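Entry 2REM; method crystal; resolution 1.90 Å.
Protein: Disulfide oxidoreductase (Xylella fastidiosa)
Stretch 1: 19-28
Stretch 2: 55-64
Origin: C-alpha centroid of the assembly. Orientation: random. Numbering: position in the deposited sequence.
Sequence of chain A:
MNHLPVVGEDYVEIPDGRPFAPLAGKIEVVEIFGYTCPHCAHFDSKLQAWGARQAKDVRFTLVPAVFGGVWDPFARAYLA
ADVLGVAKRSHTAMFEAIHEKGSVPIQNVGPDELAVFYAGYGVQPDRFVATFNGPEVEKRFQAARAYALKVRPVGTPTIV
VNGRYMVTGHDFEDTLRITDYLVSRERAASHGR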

ATOM      1  N   PRO A  19      -6.623  13.008   0.403  1.00 17.64           N
ATOM      2  CA  PRO A  19      -5.431  12.173   0.553  1.00 16.09           C
ATOM      3  C   PRO A  19      -5.597  11.303   1.772  1.00 16.20           C
ATOM      4  O   PRO A  19      -6.418  11.607   2.666  1.00 15.55           O
ATOM      5  CB  PRO A  19      -4.314  13.191   0.799  1.00 17.23           C
ATOM      6  CG  PRO A  19      -5.031  14.419   1.329  1.00 17.58           C
ATOM      7  CD  PRO A  19      -6.315  14.440   0.564  1.00 17.64           C
ATOM      8  N   PHE A  20      -4.835  10.222   1.796  1.00 15.24           N
ATOM      9  CA  PHE A  20      -4.832   9.323   2.939  1.00 16.18           C
ATOM     10  C   PHE A  20      -4.494  10.022   4.273  1.00 17.24           C
ATOM     11  O   PHE A  20      -5.076   9.720   5.331  1.00 17.69           O
ATOM     12  CB  PHE A  20      -3.855   8.199   2.686  1.00 15.65           C
ATOM     13  CG  PHE A  20      -3.918   7.135   3.731  1.00 16.93           C
ATOM     14  CD1 PHE A  20      -2.838   6.915   4.566  1.00 18.39           C
ATOM     15  CD2 PHE A  20      -5.078   6.370   3.886  1.00 17.10           C
ATOM     16  CE1 PHE A  20      -2.886   5.936   5.522  1.00 17.74           C
ATOM     17  CE2 PHE A  20      -5.132   5.381   4.841  1.00 19.08           C
ATOM     18  CZ  PHE A  20      -4.038   5.174   5.669  1.00 17.96           C
ATOM     19  N   ALA A  21      -3.546  10.944   4.207  1.00 18.61           N
ATOM     20  CA  ALA A  21      -3.209  11.826   5.328  1.00 20.14           C
ATOM     21  C   ALA A  21      -3.102  13.264   4.801  1.00 21.32           C
ATOM     22  O   ALA A  21      -2.835  13.444   3.610  1.00 20.56           O
ATOM     23  CB  ALA A  21      -1.917  11.387   5.923  1.00 20.80           C
ATOM     24  N   PRO A  22      -3.309  14.290   5.670  1.00 22.57           N
ATOM     25  CA  PRO A  22      -3.148  15.667   5.169  1.00 24.14           C
ATOM     26  C   PRO A  22      -1.818  15.855   4.424  1.00 23.62           C
ATOM     27  O   PRO A  22      -0.794  15.281   4.821  1.00 23.28           O
ATOM     28  CB  PRO A  22      -3.199  16.513   6.435  1.00 25.39           C
ATOM     29  CG  PRO A  22      -4.071  15.718   7.375  1.00 26.31           C
ATOM     30  CD  PRO A  22      -3.697  14.270   7.098  1.00 23.54           C
ATOM     31  N   LEU A  23      -1.851  16.615   3.336  1.00 24.69           N
ATOM     32  CA  LEU A  23      -0.674  16.755   2.477  1.00 25.82           C
ATOM     33  C   LEU A  23       0.462  17.518   3.165  1.00 28.69           C
ATOM     34  O   LEU A  23       1.611  17.090   3.111  1.00 29.15           O
ATOM     35  CB  LEU A  23      -1.043  17.400   1.142  1.00 25.23           C
ATOM     36  CG  LEU A  23      -1.974  16.522   0.315  1.00 22.48           C
ATOM     37  CD1 LEU A  23      -2.321  17.184  -0.994  1.00 23.67           C
ATOM     38  CD2 LEU A  23      -1.357  15.156   0.105  1.00 19.46           C
ATOM     39  N   ALA A  24       0.128  18.629   3.814  1.00 31.76           N
ATOM     40  CA  ALA A  24       1.113  19.449   4.534  1.00 34.61           C
ATOM     41  C   ALA A  24       2.326  19.796   3.650  1.00 35.09           C
ATOM     42  O   ALA A  24       3.478  19.491   4.009  1.00 36.75           O
ATOM     43  CB  ALA A  24       1.556  18.729   5.797  1.00 34.82           C
ATOM     44  N   GLY A  25       2.054  20.401   2.496  1.00 34.10           N
ATOM     45  CA  GLY A  25       3.088  20.673   1.483  1.00 33.53           C
ATOM     46  C   GLY A  25       3.508  19.512   0.573  1.00 30.25           C
ATOM     47  O   GLY A  25       4.118  19.731  -0.482  1.00 31.10           O
ATOM     48  N   LYS A  26       3.145  18.290   0.949  1.00 26.99           N
ATOM     49  CA  LYS A  26       3.597  17.085   0.241  1.00 23.62           C
ATOM     50  C   LYS A  26       2.688  16.657  -0.920  1.00 20.92           C
ATOM     51  O   LYS A  26       1.502  17.008  -0.975  1.00 19.02           O
ATOM     52  CB  LYS A  26       3.726  15.899   1.209  1.00 23.43           C
ATOM     53  CG  LYS A  26       4.663  16.124   2.388  1.00 25.52           C
ATOM     54  CD  LYS A  26       6.127  16.004   2.011  1.00 28.32           C
ATOM     55  CE  LYS A  26       6.999  16.564   3.119  1.00 33.67           C
ATOM     56  NZ  LYS A  26       8.395  15.999   3.069  1.00 36.64           N
ATOM     57  N   ILE A  27       3.270  15.887  -1.834  1.00 18.58           N
ATOM     58  CA  ILE A  27       2.504  15.157  -2.828  1.00 16.79           C
ATOM     59  C   ILE A  27       2.437  13.720  -2.339  1.00 16.08           C
ATOM     60  O   ILE A  27       3.458  13.027  -2.235  1.00 15.42           O
ATOM     61  CB  ILE A  27       3.133  15.210  -4.227  1.00 16.60           C
ATOM     62  CG1 ILE A  27       3.322  16.672  -4.675  1.00 17.36           C
ATOM     63  CG2 ILE A  27       2.262  14.392  -5.203  1.00 16.36           C
ATOM     64  CD1 ILE A  27       4.305  16.860  -5.812  1.00 21.91           C
ATOM     65  N   GLU A  28       1.231  13.284  -2.015  1.00 15.06           N
ATOM     66  CA  GLU A  28       1.063  11.955  -1.484  1.00 14.45           C
ATOM     67  C   GLU A  28       0.901  10.993  -2.636  1.00 13.33           C
ATOM     68  O   GLU A  28       0.116  11.224  -3.551  1.00 13.12           O
ATOM     69  CB  GLU A  28      -0.156  11.887  -0.575  1.00 13.49           C
ATOM     70  CG  GLU A  28      -0.399  10.510  -0.018  1.00 13.99           C
ATOM     71  CD  GLU A  28      -1.675  10.464   0.756  1.00 14.47           C
ATOM     72  OE1 GLU A  28      -2.734  10.245   0.124  1.00 13.50           O
ATOM     73  OE2 GLU A  28      -1.619  10.661   1.990  1.00 18.49           O
ATOM     74  N   ALA A  55      11.649  13.130  -5.114  1.00 25.43           N
ATOM     75  CA  ALA A  55      11.996  14.349  -4.374  1.00 26.65           C
ATOM     76  C   ALA A  55      11.367  14.349  -2.975  1.00 25.76           C
ATOM     77  O   ALA A  55      10.490  13.529  -2.677  1.00 23.66           O
ATOM     78  CB  ALA A  55      11.605  15.601  -5.167  1.00 27.71           C
ATOM     79  N   LYS A  56      11.827  15.255  -2.114  1.00 27.30           N
ATOM     80  CA  LYS A  56      11.416  15.247  -0.699  1.00 27.45           C
ATOM     81  C   LYS A  56       9.959  15.630  -0.489  1.00 25.74           C
ATOM     82  O   LYS A  56       9.366  15.289   0.534  1.00 24.86           O
ATOM     83  CB  LYS A  56      12.297  16.183   0.134  1.00 29.65           C
ATOM     84  CG  LYS A  56      13.731  15.710   0.345  1.00 32.93           C
ATOM     85  CD  LYS A  56      14.653  16.908   0.654  1.00 39.41           C
ATOM     86  CE  LYS A  56      14.897  17.114   2.155  1.00 42.57           C
ATOM     87  NZ  LYS A  56      13.762  16.644   3.018  1.00 42.62           N
ATOM     88  N   ASP A  57       9.392  16.355  -1.450  1.00 25.29           N
ATOM     89  CA  ASP A  57       7.980  16.719  -1.382  1.00 24.39           C
ATOM     90  C   ASP A  57       7.032  15.540  -1.668  1.00 22.22           C
ATOM     91  O   ASP A  57       5.820  15.669  -1.521  1.00 20.97           O
ATOM     92  CB  ASP A  57       7.676  17.916  -2.287  1.00 25.20           C
ATOM     93  CG  ASP A  57       7.931  17.637  -3.754  1.00 26.33           C
ATOM     94  OD1 ASP A  57       8.481  16.569  -4.081  1.00 27.71           O
ATOM     95  OD2 ASP A  57       7.587  18.503  -4.589  1.00 26.03           O
ATOM     96  N   VAL A  58       7.578  14.405  -2.095  1.00 21.20           N
ATOM     97  CA  VAL A  58       6.762  13.180  -2.234  1.00 19.58           C
ATOM     98  C   VAL A  58       6.672  12.405  -0.913  1.00 19.68           C
ATOM     99  O   VAL A  58       7.695  12.065  -0.300  1.00 20.40           O
ATOM    100  CB  VAL A  58       7.226  12.247  -3.408  1.00 18.82           C
ATOM    101  CG1 VAL A  58       6.363  10.962  -3.473  1.00 16.63           C
ATOM    102  CG2 VAL A  58       7.142  12.970  -4.740  1.00 19.77           C
ATOM    103  N   ARG A  59       5.444  12.162  -0.458  1.00 18.21           N
ATOM    104  CA  ARG A  59       5.214  11.247   0.640  1.00 17.93           C
ATOM    105  C   ARG A  59       4.656   9.956   0.050  1.00 16.97           C
ATOM    106  O   ARG A  59       3.516   9.903  -0.395  1.00 16.03           O
ATOM    107  CB  ARG A  59       4.262  11.832   1.687  1.00 18.22           C
ATOM    108  CG  ARG A  59       4.054  10.926   2.898  1.00 19.28           C
ATOM    109  CD  ARG A  59       3.196  11.595   3.957  1.00 21.48           C
ATOM    110  NE  ARG A  59       1.818  11.742   3.492  1.00 19.47           N
ATOM    111  CZ  ARG A  59       1.111  12.865   3.536  1.00 20.09           C
ATOM    112  NH1 ARG A  59       1.628  13.974   4.060  1.00 20.42           N
ATOM    113  NH2 ARG A  59      -0.148  12.858   3.077  1.00 18.28           N
ATOM    114  N   PHE A  60       5.485   8.925   0.036  1.00 16.72           N
ATOM    115  CA  PHE A  60       5.077   7.642  -0.518  1.00 17.32           C
ATOM    116  C   PHE A  60       4.592   6.739   0.606  1.00 16.75           C
ATOM    117  O   PHE A  60       5.315   6.488   1.575  1.00 17.13           O
ATOM    118  CB  PHE A  60       6.238   7.018  -1.296  1.00 18.76           C
ATOM    119  CG  PHE A  60       6.007   5.592  -1.676  1.00 19.49           C
ATOM    120  CD1 PHE A  60       4.891   5.223  -2.390  1.00 20.15           C
ATOM    121  CD2 PHE A  60       6.931   4.615  -1.309  1.00 23.43           C
ATOM    122  CE1 PHE A  60       4.664   3.892  -2.719  1.00 20.63           C
ATOM    123  CE2 PHE A  60       6.722   3.273  -1.648  1.00 23.64           C
ATOM    124  CZ  PHE A  60       5.585   2.922  -2.347  1.00 21.01           C
ATOM    125  N   THR A  61       3.365   6.268   0.481  1.00 15.47           N
ATOM    126  CA  THR A  61       2.705   5.586   1.577  1.00 15.72           C
ATOM    127  C   THR A  61       2.098   4.306   1.066  1.00 15.32           C
ATOM    128  O   THR A  61       1.465   4.291   0.016  1.00 15.79           O
ATOM    129  CB  THR A  61       1.624   6.482   2.190  1.00 15.61           C
ATOM    130  OG1 THR A  61       2.256   7.660   2.684  1.00 15.72           O
ATOM    131  CG2 THR A  61       0.882   5.767   3.330  1.00 16.92           C
ATOM    132  N   LEU A  62       2.315   3.224   1.799  1.00 14.66           N
ATOM    133  CA  LEU A  62       1.620   1.974   1.525  1.00 14.38           C
ATOM    134  C   LEU A  62       0.328   1.939   2.277  1.00 13.28           C
ATOM    135  O   LEU A  62       0.283   2.270   3.479  1.00 13.79           O
ATOM    136  CB  LEU A  62       2.482   0.767   1.948  1.00 14.31           C
ATOM    137  CG  LEU A  62       3.826   0.642   1.253  1.00 16.16           C
ATOM    138  CD1 LEU A  62       4.499  -0.611   1.743  1.00 14.96           C
ATOM    139  CD2 LEU A  62       3.694   0.624  -0.273  1.00 15.37           C
ATOM    140  N   VAL A  63      -0.731   1.524   1.590  1.00 11.50           N
ATOM    141  CA  VAL A  63      -2.016   1.328   2.230  1.00 11.27           C
ATOM    142  C   VAL A  63      -2.476  -0.076   1.849  1.00 11.32           C
ATOM    143  O   VAL A  63      -2.674  -0.395   0.661  1.00 10.93           O
ATOM    144  CB  VAL A  63      -3.079   2.407   1.828  1.00 10.64           C
ATOM    145  CG1 VAL A  63      -4.499   2.078   2.403  1.00 10.99           C
ATOM    146  CG2 VAL A  63      -2.632   3.793   2.284  1.00 10.26           C
ATOM    147  N   PRO A  64      -2.659  -0.930   2.865  1.00 11.49           N
ATOM    148  CA  PRO A  64      -3.048  -2.274   2.516  1.00 11.25           C
ATOM    149  C   PRO A  64      -4.500  -2.284   2.045  1.00 11.25           C
ATOM    150  O   PRO A  64      -5.324  -1.480   2.526  1.00 11.33           O
ATOM    151  CB  PRO A  64      -2.853  -3.047   3.828  1.00 11.36           C
ATOM    152  CG  PRO A  64      -3.035  -2.054   4.899  1.00 11.84           C
ATOM    153  CD  PRO A  64      -2.571  -0.709   4.323  1.00 11.29           C
TER
HETATM  154  O   HOH W   1       0.284   9.368   3.323  1.00 15.04           O

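The start of one strand, at Ile27 and Glu28, runs parallel to the start of a second, which extends from Val58 to Pro64; Ile27 pairs with Val58 and Glu28 with Arg59, each pair with CA atoms 4.7 Å apart. Two backbone hydrogen bonds fix this register: Ile27 N donates to Asp57 O at 2.6 Å, and Arg59 N donates to Ile27 O at 2.8 Å. Ile27 thus uses both its NH and its carbonyl on the same neighbouring strand, reaching the residues that flank Val58, as a parallel ladder requires. A tight turn leads into each strand. The type I' turn from Leu23 to Lys26 places Ala24 and Gly25 at positive phi, a region glycine enters readily because it has no CB.

The beta-branched side chains of Ile27 and Val58 share one face of the sheet, Ile27 with chi1 m and Val58 with chi1 t. The other face carries Glu28 and Arg59, and there charge does the work. Arg59 starts out extended, with chi1 and chi2 both t, then bends at chi3 (p, 69°), and the end of its side chain comes nearer to the first stretch. Its guanidinium meets a cluster of oxygens. NH2 of Arg59 forms a salt bridge with OE2 of Glu28 at 2.9 Å, almost straight at 167°, while NH1 of Arg59 donates to Pro22 O, also at 2.9 Å. Weak bonds from Arg59 NH2 to Ala21 O (2.8 Å) and from Arg59 NH1 to Leu23 O (3.3 Å) add to the grip on the loop. Arginine suits this site because its planar, multiply donating head can serve several carbonyls and a carboxylate at once; the CB of Ala21 lies over one face of that plane.

Glu28, with chi1 and chi2 both t, extends its carboxylate to the loop before it. Its OE1 accepts from Phe20 N at 2.7 Å, and its OE2 from Ala21 N at 3.0 Å, so a single acid ties down the loop backbone as well as pairing with Arg59. A water joins this network, donating to Glu28 OE2 (2.7 Å), accepting from Arg59 NE (2.8 Å), and hydrogen bonding to Thr61 OG1 (2.7 Å).

Beyond the polar network, Phe20 (chi1 t) presents a ring face to Val63, whose CG2 sits 3.6 Å from the centroid of the Phe20 ring and nearly on its normal, a CH-pi contact. At the other end, the long side chain of Lys26 turns through two m rotamers before extending, and its NZ donates to Lys56 O at 2.8 Å.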